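Local coordinates for DUF1881 domain-containing protein (Neurospora crassa, PDB 5Z6D) that is of undefined cellular function but joins a betagamma-crystallin domain, whose calcium site is inoperative because of interdomain contacts, to an Ig-like domain, at residues I53-Y58 with R82-D87; R91-L96 with V163-N168; K184-K189 with F196-V201. The protein carries 1 engineered substitution. All blocks are in the same frame, centred on the assembly; numbering follows the deposited sequence.

Interaction 1. Residues I53-Y58 with R82-D87; sequences IAWQHY and RFRVVD
I53-W55 runs antiparallel to R82-D87, at 168° between the strand directions and with four backbone hydrogen bonds. I53 and R84 bond in both directions, and so do W55 and R82. A54 and F83 form the non-hydrogen-bonded pair between them. A54 CB and F83 CB meet 4.0 Å apart, on the face opposite W55.

W55 and R82 carry the contact on the other face. Their side chains lie alongside each other and point the same way. W55 has CG in the crowded position between its backbone N and carbonyl carbon (chi1 69°), which turns the indole over the neighbouring strand. R82 is extended from CG to NE, with CG anti to its backbone N. R82 CG sits over the face of the W55 six-membered ring, 4.0 Å from its centroid, in a CH-pi contact. R82 NE comes 3.3 Å from W55 CZ2. The indole and guanidinium planes are 34° apart, and W55 CZ2 lies over one face of the guanidinium, toward its rim.

NE of R82 and NE of R84 each make a salt bridge to D30, which pairs both arginines with one acid. R84 meets the indole through its CB, 4.0 Å from W55 CZ3 and in the plane of the ring. H57 rests its CB 4.0 Å from R82 CD, while its ND1 bonds to S81 OG. At the other end of the pairing, I53 CD1 touches V86 CG2 at 4.0 Å.

W55 NE1 bonds to V117 O, and both I53 and W55 pack on L132 and I135. This antiparallel pair belongs to the betagamma-crystallin domain. Q56, a ligand of the calcium site, which binds no ion here, directly follows its strand 53-55. The I53 and W55 face lies against a strand of the Ig-like domain.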
loop_
_atom_site.group_PDB
_atom_site.type_symbol
_atom_site.label_atom_id
_atom_site.label_comp_id
_atom_site.label_asym_id
_atom_site.label_seq_id
_atom_site.Cartn_x
_atom_site.Cartn_y
_atom_site.Cartn_z
ATOM N N ILE A 53 -1.523 9.247 -1.533
ATOM C CA ILE A 53 -1.483 7.800 -1.688
ATOM C C ILE A 53 -2.789 7.367 -2.329
ATOM O O ILE A 53 -3.849 7.604 -1.772
ATOM C CB ILE A 53 -1.272 7.087 -0.343
ATOM C CG1 ILE A 53 0.055 7.526 0.289
ATOM C CG2 ILE A 53 -1.322 5.565 -0.539
ATOM C CD1 ILE A 53 0.207 7.091 1.746
ATOM N N ALA A 54 -2.713 6.750 -3.508
ATOM C CA ALA A 54 -3.909 6.341 -4.261
ATOM C C ALA A 54 -3.937 4.823 -4.431
ATOM O O ALA A 54 -2.909 4.221 -4.695
ATOM C CB ALA A 54 -3.945 7.042 -5.638
ATOM N N TRP A 55 -5.106 4.200 -4.275
ATOM C CA TRP A 55 -5.170 2.760 -4.392
ATOM C C TRP A 55 -6.535 2.288 -4.862
ATOM O O TRP A 55 -7.404 3.087 -5.241
ATOM C CB TRP A 55 -4.757 2.082 -3.068
ATOM C CG TRP A 55 -5.663 2.194 -1.842
ATOM C CD1 TRP A 55 -6.475 1.215 -1.344
ATOM C CD2 TRP A 55 -5.766 3.313 -0.936
ATOM N NE1 TRP A 55 -7.094 1.660 -0.188
ATOM C CE2 TRP A 55 -6.689 2.934 0.075
ATOM C CE3 TRP A 55 -5.187 4.584 -0.882
ATOM C CZ2 TRP A 55 -7.039 3.799 1.130
ATOM C CZ3 TRP A 55 -5.536 5.439 0.164
ATOM C CH2 TRP A 55 -6.452 5.038 1.158
ATOM N N GLN A 56 -6.688 0.971 -4.874
ATOM C CA GLN A 56 -7.850 0.329 -5.455
ATOM C C GLN A 56 -8.760 -0.214 -4.354
ATOM O O GLN A 56 -8.406 -1.164 -3.670
ATOM C CB GLN A 56 -7.395 -0.791 -6.390
ATOM C CG GLN A 56 -8.525 -1.452 -7.117
ATOM C CD GLN A 56 -9.406 -0.445 -7.799
ATOM O OE1 GLN A 56 -10.535 -0.200 -7.370
ATOM N NE2 GLN A 56 -8.891 0.164 -8.861
ATOM N N HIS A 57 -9.928 0.384 -4.175
ATOM C CA HIS A 57 -10.777 -0.088 -3.090
ATOM C C HIS A 57 -11.907 -0.986 -3.589
ATOM O O HIS A 57 -12.729 -1.445 -2.799
ATOM C CB HIS A 57 -11.324 1.093 -2.281
ATOM C CG HIS A 57 -12.567 1.700 -2.841
ATOM N ND1 HIS A 57 -12.578 2.446 -3.997
ATOM C CD2 HIS A 57 -13.842 1.696 -2.381
ATOM C CE1 HIS A 57 -13.807 2.868 -4.236
ATOM N NE2 HIS A 57 -14.593 2.422 -3.272
ATOM N N TYR A 58 -11.925 -1.265 -4.891
ATOM C CA TYR A 58 -12.927 -2.181 -5.453
ATOM C C TYR A 58 -12.395 -3.599 -5.638
ATOM O O TYR A 58 -13.087 -4.462 -6.179
ATOM C CB TYR A 58 -13.449 -1.656 -6.790
ATOM C CG TYR A 58 -14.291 -0.419 -6.639
ATOM C CD1 TYR A 58 -15.303 -0.364 -5.689
ATOM C CD2 TYR A 58 -14.056 0.705 -7.420
ATOM C CE1 TYR A 58 -16.072 0.771 -5.531
ATOM C CE2 TYR A 58 -14.818 1.850 -7.269
ATOM C CZ TYR A 58 -15.827 1.874 -6.324
ATOM O OH TYR A 58 -16.590 3.005 -6.158
ATOM N N ARG A 82 -9.432 5.266 -5.057
ATOM C CA ARG A 82 -9.460 5.906 -3.752
ATOM C C ARG A 82 -8.137 6.608 -3.523
ATOM O O ARG A 82 -7.126 6.177 -4.058
ATOM C CB ARG A 82 -9.722 4.867 -2.658
ATOM C CG ARG A 82 -9.709 5.395 -1.231
ATOM C CD ARG A 82 -10.181 4.307 -0.268
ATOM N NE ARG A 82 -10.229 4.786 1.109
ATOM C CZ ARG A 82 -10.408 3.997 2.161
ATOM N NH1 ARG A 82 -10.546 2.689 1.989
ATOM N NH2 ARG A 82 -10.434 4.515 3.383
ATOM N N PHE A 83 -8.140 7.710 -2.781
ATOM C CA PHE A 83 -6.870 8.314 -2.397
ATOM C C PHE A 83 -6.952 8.983 -1.045
ATOM O O PHE A 83 -8.030 9.316 -0.574
ATOM C CB PHE A 83 -6.368 9.317 -3.455
ATOM C CG PHE A 83 -7.222 10.566 -3.616
ATOM C CD1 PHE A 83 -7.030 11.679 -2.800
ATOM C CD2 PHE A 83 -8.181 10.644 -4.624
ATOM C CE1 PHE A 83 -7.790 12.837 -2.962
ATOM C CE2 PHE A 83 -8.943 11.807 -4.802
ATOM C CZ PHE A 83 -8.748 12.897 -3.972
ATOM N N ARG A 84 -5.797 9.162 -0.423
ATOM C CA ARG A 84 -5.708 9.894 0.826
ATOM C C ARG A 84 -4.619 10.931 0.653
ATOM O O ARG A 84 -3.543 10.645 0.115
ATOM C CB ARG A 84 -5.410 8.973 2.019
ATOM C CG ARG A 84 -5.443 9.707 3.352
ATOM C CD ARG A 84 -5.241 8.764 4.545
ATOM N NE ARG A 84 -6.234 7.695 4.599
ATOM C CZ ARG A 84 -6.230 6.737 5.522
ATOM N NH1 ARG A 84 -5.276 6.723 6.446
ATOM N NH2 ARG A 84 -7.163 5.791 5.518
ATOM N N VAL A 85 -4.916 12.154 1.062
ATOM C CA VAL A 85 -3.917 13.201 1.093
ATOM C C VAL A 85 -3.277 13.192 2.473
ATOM O O VAL A 85 -3.974 13.344 3.494
ATOM C CB VAL A 85 -4.512 14.591 0.802
ATOM C CG1 VAL A 85 -3.396 15.621 0.701
ATOM C CG2 VAL A 85 -5.387 14.560 -0.468
ATOM N N VAL A 86 -1.968 12.976 2.501
ATOM C CA VAL A 86 -1.227 12.812 3.750
ATOM C C VAL A 86 -0.034 13.762 3.829
ATOM O O VAL A 86 0.369 14.373 2.824
ATOM C CB VAL A 86 -0.728 11.358 3.925
ATOM C CG1 VAL A 86 -1.909 10.375 3.967
ATOM C CG2 VAL A 86 0.262 10.990 2.817
ATOM N N ASP A 87 0.536 13.897 5.022
ATOM C CA ASP A 87 1.772 14.659 5.178
ATOM C C ASP A 87 2.892 14.028 4.355
ATOM O O ASP A 87 2.868 12.833 4.078
ATOM C CB ASP A 87 2.185 14.737 6.649
ATOM C CG ASP A 87 1.181 15.498 7.496
ATOM O OD1 ASP A 87 1.093 16.733 7.337
ATOM O OD2 ASP A 87 0.483 14.867 8.320
#

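Interaction 2. Residues R91-L96 with V163-N168; sequences RAISFL and VYFEWN
R91-L96 and V163-N168 face each other across a core, without hydrogen bonds. Their axes come no closer than 10.9 Å, so side chains make the whole contact.

The buried part centres on F165. Its CG lies anti to the carbonyl carbon (chi1 -59°), and the ring reaches toward the opposing strand. I93 meets it tip to tip and puts both ends of its branched side chain over the same ring face. I93 CG2 makes a CH-pi contact, 4.1 Å from the F165 ring centroid. I93 CD1 lies 4.0 Å from F165 CG, toward the rim. F95 arrives at the ring edge, with F95 CZ 3.6 Å from F165 CZ. The two phenyl planes are 51° apart, an oblique pairing. V163 CG2 approaches F95 CZ more loosely, at 4.3 Å. An alanine at F165 takes away the ring on which I93 and F95 both pack, and this would probably loosen the core between the strands.

The other end is partly exposed and has a single meeting point. R91 and W167 cross at about a right angle. R91 CG touches the indole edge, 3.5 Å from W167 CZ3, and the R91 chain bends at chi2, with W167 CH2 near the plane of its guanidinium, at the edge.

M136 of strand 131-136 touches both F165 and W167. F95 packs on F196 and V198 of strand 195-200, while V163 and F165 lean on V176 of strand 173-177.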
loop_
_atom_site.group_PDB
_atom_site.type_symbol
_atom_site.label_atom_id
_atom_site.label_comp_id
_atom_site.label_asym_id
_atom_site.label_seq_id
_atom_site.Cartn_x
_atom_site.Cartn_y
_atom_site.Cartn_z
ATOM N N ARG A 91 3.977 7.457 5.635
ATOM C CA ARG A 91 4.503 6.326 4.881
ATOM C C ARG A 91 3.442 5.368 4.386
ATOM O O ARG A 91 2.580 4.928 5.150
ATOM C CB ARG A 91 5.487 5.537 5.733
ATOM C CG ARG A 91 6.749 6.295 6.070
ATOM C CD ARG A 91 7.542 6.583 4.830
ATOM N NE ARG A 91 8.839 7.171 5.148
ATOM C CZ ARG A 91 9.784 7.406 4.247
ATOM N NH1 ARG A 91 9.573 7.093 2.975
ATOM N NH2 ARG A 91 10.942 7.941 4.617
ATOM N N ALA A 92 3.535 5.020 3.105
ATOM C CA ALA A 92 2.767 3.900 2.583
ATOM C C ALA A 92 3.505 2.617 2.914
ATOM O O ALA A 92 4.650 2.422 2.521
ATOM C CB ALA A 92 2.557 4.032 1.086
ATOM N N ILE A 93 2.839 1.746 3.665
ATOM C CA ILE A 93 3.382 0.444 3.995
ATOM C C ILE A 93 2.954 -0.531 2.914
ATOM O O ILE A 93 1.742 -0.686 2.652
ATOM C CB ILE A 93 2.898 -0.073 5.369
ATOM C CG1 ILE A 93 3.130 0.971 6.465
ATOM C CG2 ILE A 93 3.613 -1.374 5.739
ATOM C CD1 ILE A 93 2.517 0.561 7.814
ATOM N N SER A 94 3.950 -1.188 2.313
ATOM C CA SER A 94 3.703 -2.104 1.202
ATOM C C SER A 94 4.466 -3.425 1.326
ATOM O O SER A 94 5.586 -3.458 1.829
ATOM C CB SER A 94 4.049 -1.432 -0.128
ATOM O OG SER A 94 5.427 -1.106 -0.192
ATOM N N PHE A 95 3.825 -4.502 0.880
ATOM C CA PHE A 95 4.390 -5.858 0.870
ATOM C C PHE A 95 4.495 -6.420 -0.542
ATOM O O PHE A 95 3.612 -6.163 -1.378
ATOM C CB PHE A 95 3.507 -6.840 1.642
ATOM C CG PHE A 95 3.618 -6.782 3.131
ATOM C CD1 PHE A 95 4.604 -6.060 3.774
ATOM C CD2 PHE A 95 2.739 -7.560 3.894
ATOM C CE1 PHE A 95 4.678 -6.052 5.154
ATOM C CE2 PHE A 95 2.804 -7.555 5.271
ATOM C CZ PHE A 95 3.773 -6.817 5.909
ATOM N N LEU A 96 5.527 -7.227 -0.790
ATOM C CA LEU A 96 5.585 -8.094 -1.969
ATOM C C LEU A 96 5.800 -9.534 -1.485
ATOM O O LEU A 96 6.733 -9.798 -0.721
ATOM C CB LEU A 96 6.699 -7.652 -2.922
ATOM C CG LEU A 96 6.764 -8.344 -4.289
ATOM C CD1 LEU A 96 5.544 -7.988 -5.110
ATOM C CD2 LEU A 96 8.036 -7.947 -5.011
ATOM N N VAL A 163 0.902 -9.360 11.931
ATOM C CA VAL A 163 2.113 -8.571 11.786
ATOM C C VAL A 163 1.936 -7.318 12.635
ATOM O O VAL A 163 0.826 -6.792 12.756
ATOM C CB VAL A 163 2.394 -8.205 10.301
ATOM C CG1 VAL A 163 1.263 -7.342 9.714
ATOM C CG2 VAL A 163 3.749 -7.511 10.162
ATOM N N TYR A 164 3.030 -6.860 13.235
ATOM C CA TYR A 164 3.027 -5.689 14.086
ATOM C C TYR A 164 3.931 -4.644 13.442
ATOM O O TYR A 164 5.108 -4.894 13.215
ATOM C CB TYR A 164 3.504 -6.066 15.496
ATOM C CG TYR A 164 3.499 -4.958 16.532
ATOM C CD1 TYR A 164 2.311 -4.501 17.093
ATOM C CD2 TYR A 164 4.685 -4.387 16.967
ATOM C CE1 TYR A 164 2.307 -3.499 18.053
ATOM C CE2 TYR A 164 4.692 -3.386 17.922
ATOM C CZ TYR A 164 3.504 -2.944 18.460
ATOM O OH TYR A 164 3.512 -1.945 19.413
ATOM N N PHE A 165 3.355 -3.503 13.095
ATOM C CA PHE A 165 4.100 -2.365 12.555
ATOM C C PHE A 165 4.340 -1.323 13.626
ATOM O O PHE A 165 3.439 -0.987 14.394
ATOM C CB PHE A 165 3.347 -1.697 11.410
ATOM C CG PHE A 165 3.060 -2.602 10.248
ATOM C CD1 PHE A 165 4.086 -3.115 9.477
ATOM C CD2 PHE A 165 1.752 -2.910 9.914
ATOM C CE1 PHE A 165 3.813 -3.938 8.391
ATOM C CE2 PHE A 165 1.470 -3.726 8.827
ATOM C CZ PHE A 165 2.500 -4.231 8.065
ATOM N N GLU A 166 5.547 -0.780 13.665
ATOM C CA GLU A 166 5.788 0.316 14.595
ATOM C C GLU A 166 6.701 1.339 13.950
ATOM O O GLU A 166 7.500 1.004 13.091
ATOM C CB GLU A 166 6.387 -0.195 15.918
ATOM C CG GLU A 166 7.800 -0.725 15.826
ATOM C CD GLU A 166 8.352 -1.140 17.187
ATOM O OE1 GLU A 166 7.574 -1.157 18.167
ATOM O OE2 GLU A 166 9.559 -1.446 17.276
ATOM N N TRP A 167 6.567 2.595 14.354
ATOM C CA TRP A 167 7.460 3.621 13.850
ATOM C C TRP A 167 8.804 3.557 14.554
ATOM O O TRP A 167 8.874 3.496 15.782
ATOM C CB TRP A 167 6.856 5.016 14.021
ATOM C CG TRP A 167 7.659 6.044 13.299
ATOM C CD1 TRP A 167 8.650 6.827 13.821
ATOM C CD2 TRP A 167 7.572 6.377 11.909
ATOM N NE1 TRP A 167 9.173 7.639 12.842
ATOM C CE2 TRP A 167 8.526 7.385 11.661
ATOM C CE3 TRP A 167 6.763 5.937 10.855
ATOM C CZ2 TRP A 167 8.703 7.953 10.397
ATOM C CZ3 TRP A 167 6.939 6.500 9.603
ATOM C CH2 TRP A 167 7.904 7.498 9.383
ATOM N N ASN A 168 9.865 3.559 13.754
ATOM C CA ASN A 168 11.235 3.627 14.240
ATOM C C ASN A 168 11.719 5.068 14.173
ATOM O O ASN A 168 12.006 5.590 13.081
ATOM C CB ASN A 168 12.150 2.721 13.421
ATOM C CG ASN A 168 13.513 2.555 14.051
ATOM O OD1 ASN A 168 14.242 3.527 14.239
ATOM N ND2 ASN A 168 13.867 1.318 14.384
#

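Interaction 3. Residues K184-K189 with F196-V201; sequences KQLKSK and FEVTLV
Strands 186-189 and 196-200 pair antiparallel, their directions 159° apart. K187 bonds in both directions with T199, and K189 does so with E197. The pairing reaches past the strand ends through V201 N, which bonds to Q185 O at 2.9 Å, nearly along the C=O axis. V201 CG2 also presses on that oxygen, at 3.2 Å from Q185 O.

L186 shows how the buried face closes. L186 CB lies 4.1 Å from both T199 O and V198 CG1. The first torsion sets CG anti to the carbonyl carbon (chi1 -59°). L186 CD1 and L186 CD2 both meet V198 CG1 at 4.1 Å. L186 CD2 also lies 4.0 Å from L200 CD1 and passes near T199 O. The leucine lies obliquely across V198 and L200, with both methyls on V198 and one on L200.

L200 CD1 also reaches Q185 CB, at 4.0 Å. The amide of Q185 turns elsewhere, its NE2 bonding to K204 O and S206 OG. S188 OG, on the same face as L186, bonds to E178. K187, K189, E197 and T199 occupy the opposite face, where K187 and K189 are exposed.

This is a two-stranded beta hairpin near the C-terminal end of the Ig-like domain. Strand 186-190 is outermost in its sheet within the chain, and strand 195-200 continues that sheet by pairing in parallel with strand 91-99.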
loop_
_atom_site.group_PDB
_atom_site.type_symbol
_atom_site.label_atom_id
_atom_site.label_comp_id
_atom_site.label_asym_id
_atom_site.label_seq_id
_atom_site.Cartn_x
_atom_site.Cartn_y
_atom_site.Cartn_z
ATOM N N LYS A 184 6.223 -18.321 11.694
ATOM C CA LYS A 184 7.633 -18.668 11.569
ATOM C C LYS A 184 7.967 -19.088 10.140
ATOM O O LYS A 184 9.127 -19.076 9.734
ATOM C CB LYS A 184 8.006 -19.777 12.549
ATOM C CG LYS A 184 7.756 -19.417 14.006
ATOM C CD LYS A 184 8.264 -20.499 14.941
ATOM C CE LYS A 184 8.033 -20.131 16.399
ATOM N NZ LYS A 184 6.599 -20.228 16.796
ATOM N N GLN A 185 6.939 -19.458 9.382
ATOM C CA GLN A 185 7.107 -19.811 7.976
ATOM C C GLN A 185 7.455 -18.638 7.071
ATOM O O GLN A 185 7.823 -18.850 5.925
ATOM C CB GLN A 185 5.835 -20.464 7.437
ATOM C CG GLN A 185 5.509 -21.812 8.061
ATOM C CD GLN A 185 4.585 -21.685 9.257
ATOM O OE1 GLN A 185 4.486 -20.626 9.872
ATOM N NE2 GLN A 185 3.896 -22.768 9.586
ATOM N N LEU A 186 7.304 -17.414 7.569
ATOM C CA LEU A 186 7.572 -16.218 6.771
ATOM C C LEU A 186 8.821 -15.487 7.242
ATOM O O LEU A 186 9.126 -15.460 8.435
ATOM C CB LEU A 186 6.390 -15.254 6.837
ATOM C CG LEU A 186 5.023 -15.732 6.357
ATOM C CD1 LEU A 186 3.946 -14.683 6.642
ATOM C CD2 LEU A 186 5.087 -16.080 4.867
ATOM N N LYS A 187 9.522 -14.877 6.296
ATOM C CA LYS A 187 10.619 -13.967 6.607
ATOM C C LYS A 187 10.382 -12.626 5.932
ATOM O O LYS A 187 10.075 -12.584 4.754
ATOM C CB LYS A 187 11.950 -14.558 6.144
ATOM C CG LYS A 187 12.888 -14.941 7.271
ATOM C CD LYS A 187 13.522 -13.710 7.898
ATOM C CE LYS A 187 14.592 -14.094 8.905
ATOM N NZ LYS A 187 15.358 -12.906 9.361
ATOM N N SER A 188 10.524 -11.525 6.660
ATOM C CA SER A 188 10.422 -10.222 6.020
ATOM C C SER A 188 11.812 -9.659 5.782
ATOM O O SER A 188 12.731 -9.881 6.572
ATOM C CB SER A 188 9.578 -9.254 6.854
ATOM O OG SER A 188 10.242 -8.861 8.038
ATOM N N LYS A 189 11.955 -8.952 4.666
ATOM C CA LYS A 189 13.197 -8.295 4.295
ATOM C C LYS A 189 12.863 -6.876 3.885
ATOM O O LYS A 189 12.031 -6.668 3.004
ATOM C CB LYS A 189 13.883 -9.030 3.150
ATOM C CG LYS A 189 15.150 -8.362 2.653
ATOM C CD LYS A 189 15.484 -8.792 1.230
ATOM C CE LYS A 189 16.891 -8.351 0.841
ATOM N NZ LYS A 189 17.209 -6.966 1.299
ATOM N N PHE A 196 8.475 -4.035 2.186
ATOM C CA PHE A 196 9.015 -5.298 2.670
ATOM C C PHE A 196 8.709 -6.411 1.680
ATOM O O PHE A 196 7.580 -6.536 1.193
ATOM C CB PHE A 196 8.440 -5.640 4.057
ATOM C CG PHE A 196 8.634 -4.546 5.072
ATOM C CD1 PHE A 196 9.766 -4.515 5.870
ATOM C CD2 PHE A 196 7.703 -3.527 5.204
ATOM C CE1 PHE A 196 9.950 -3.501 6.793
ATOM C CE2 PHE A 196 7.881 -2.510 6.119
ATOM C CZ PHE A 196 9.005 -2.496 6.917
ATOM N N GLU A 197 9.724 -7.214 1.388
ATOM C CA GLU A 197 9.520 -8.473 0.695
ATOM C C GLU A 197 9.248 -9.528 1.754
ATOM O O GLU A 197 10.060 -9.735 2.655
ATOM C CB GLU A 197 10.743 -8.825 -0.147
ATOM C CG GLU A 197 10.434 -9.530 -1.451
ATOM C CD GLU A 197 11.662 -9.659 -2.333
ATOM O OE1 GLU A 197 12.504 -10.534 -2.044
ATOM O OE2 GLU A 197 11.788 -8.881 -3.304
ATOM N N VAL A 198 8.085 -10.161 1.683
ATOM C CA VAL A 198 7.750 -11.191 2.647
ATOM C C VAL A 198 7.844 -12.514 1.915
ATOM O O VAL A 198 7.177 -12.703 0.902
ATOM C CB VAL A 198 6.356 -10.978 3.235
ATOM C CG1 VAL A 198 5.941 -12.179 4.102
ATOM C CG2 VAL A 198 6.317 -9.665 4.029
ATOM N N THR A 199 8.684 -13.419 2.417
ATOM C CA THR A 199 8.993 -14.650 1.707
ATOM C C THR A 199 8.556 -15.881 2.501
ATOM O O THR A 199 8.847 -15.998 3.698
ATOM C CB THR A 199 10.496 -14.760 1.401
ATOM O OG1 THR A 199 10.899 -13.662 0.571
ATOM C CG2 THR A 199 10.797 -16.063 0.680
ATOM N N LEU A 200 7.841 -16.785 1.832
ATOM C CA LEU A 200 7.527 -18.094 2.406
ATOM C C LEU A 200 8.771 -18.977 2.353
ATOM O O LEU A 200 9.211 -19.365 1.281
ATOM C CB LEU A 200 6.362 -18.763 1.662
ATOM C CG LEU A 200 5.878 -20.082 2.270
ATOM C CD1 LEU A 200 5.151 -19.840 3.591
ATOM C CD2 LEU A 200 4.985 -20.836 1.310
ATOM N N VAL A 201 9.349 -19.276 3.510
ATOM C CA VAL A 201 10.598 -20.037 3.538
ATOM C C VAL A 201 10.353 -21.500 3.923
ATOM O O VAL A 201 11.227 -22.351 3.765
ATOM C CB VAL A 201 11.623 -19.403 4.505
ATOM C CG1 VAL A 201 12.128 -18.064 3.946
ATOM C CG2 VAL A 201 11.016 -19.215 5.882
#

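In the fold
The three contacts follow one another along the chain and neither nest nor cross. Interaction 1 comes first and closes a loop of 23 residues within the betagamma-crystallin domain. A short connection leads from D87 to R91, where interaction 2 opens. It spans 66 residues and joins facing sheets of the Ig-like domain. Interaction 3 closes last, with six residues between its segments. The contacts also meet in space. I53 CD1 packs on A92 CB, so interactions 1 and 2 touch across the domain boundary. Interactions 2 and 3 share a sheet: L96 probably hydrogen-bonds through its backbone to F196 and V198. Interactions 1 and 3 do not touch.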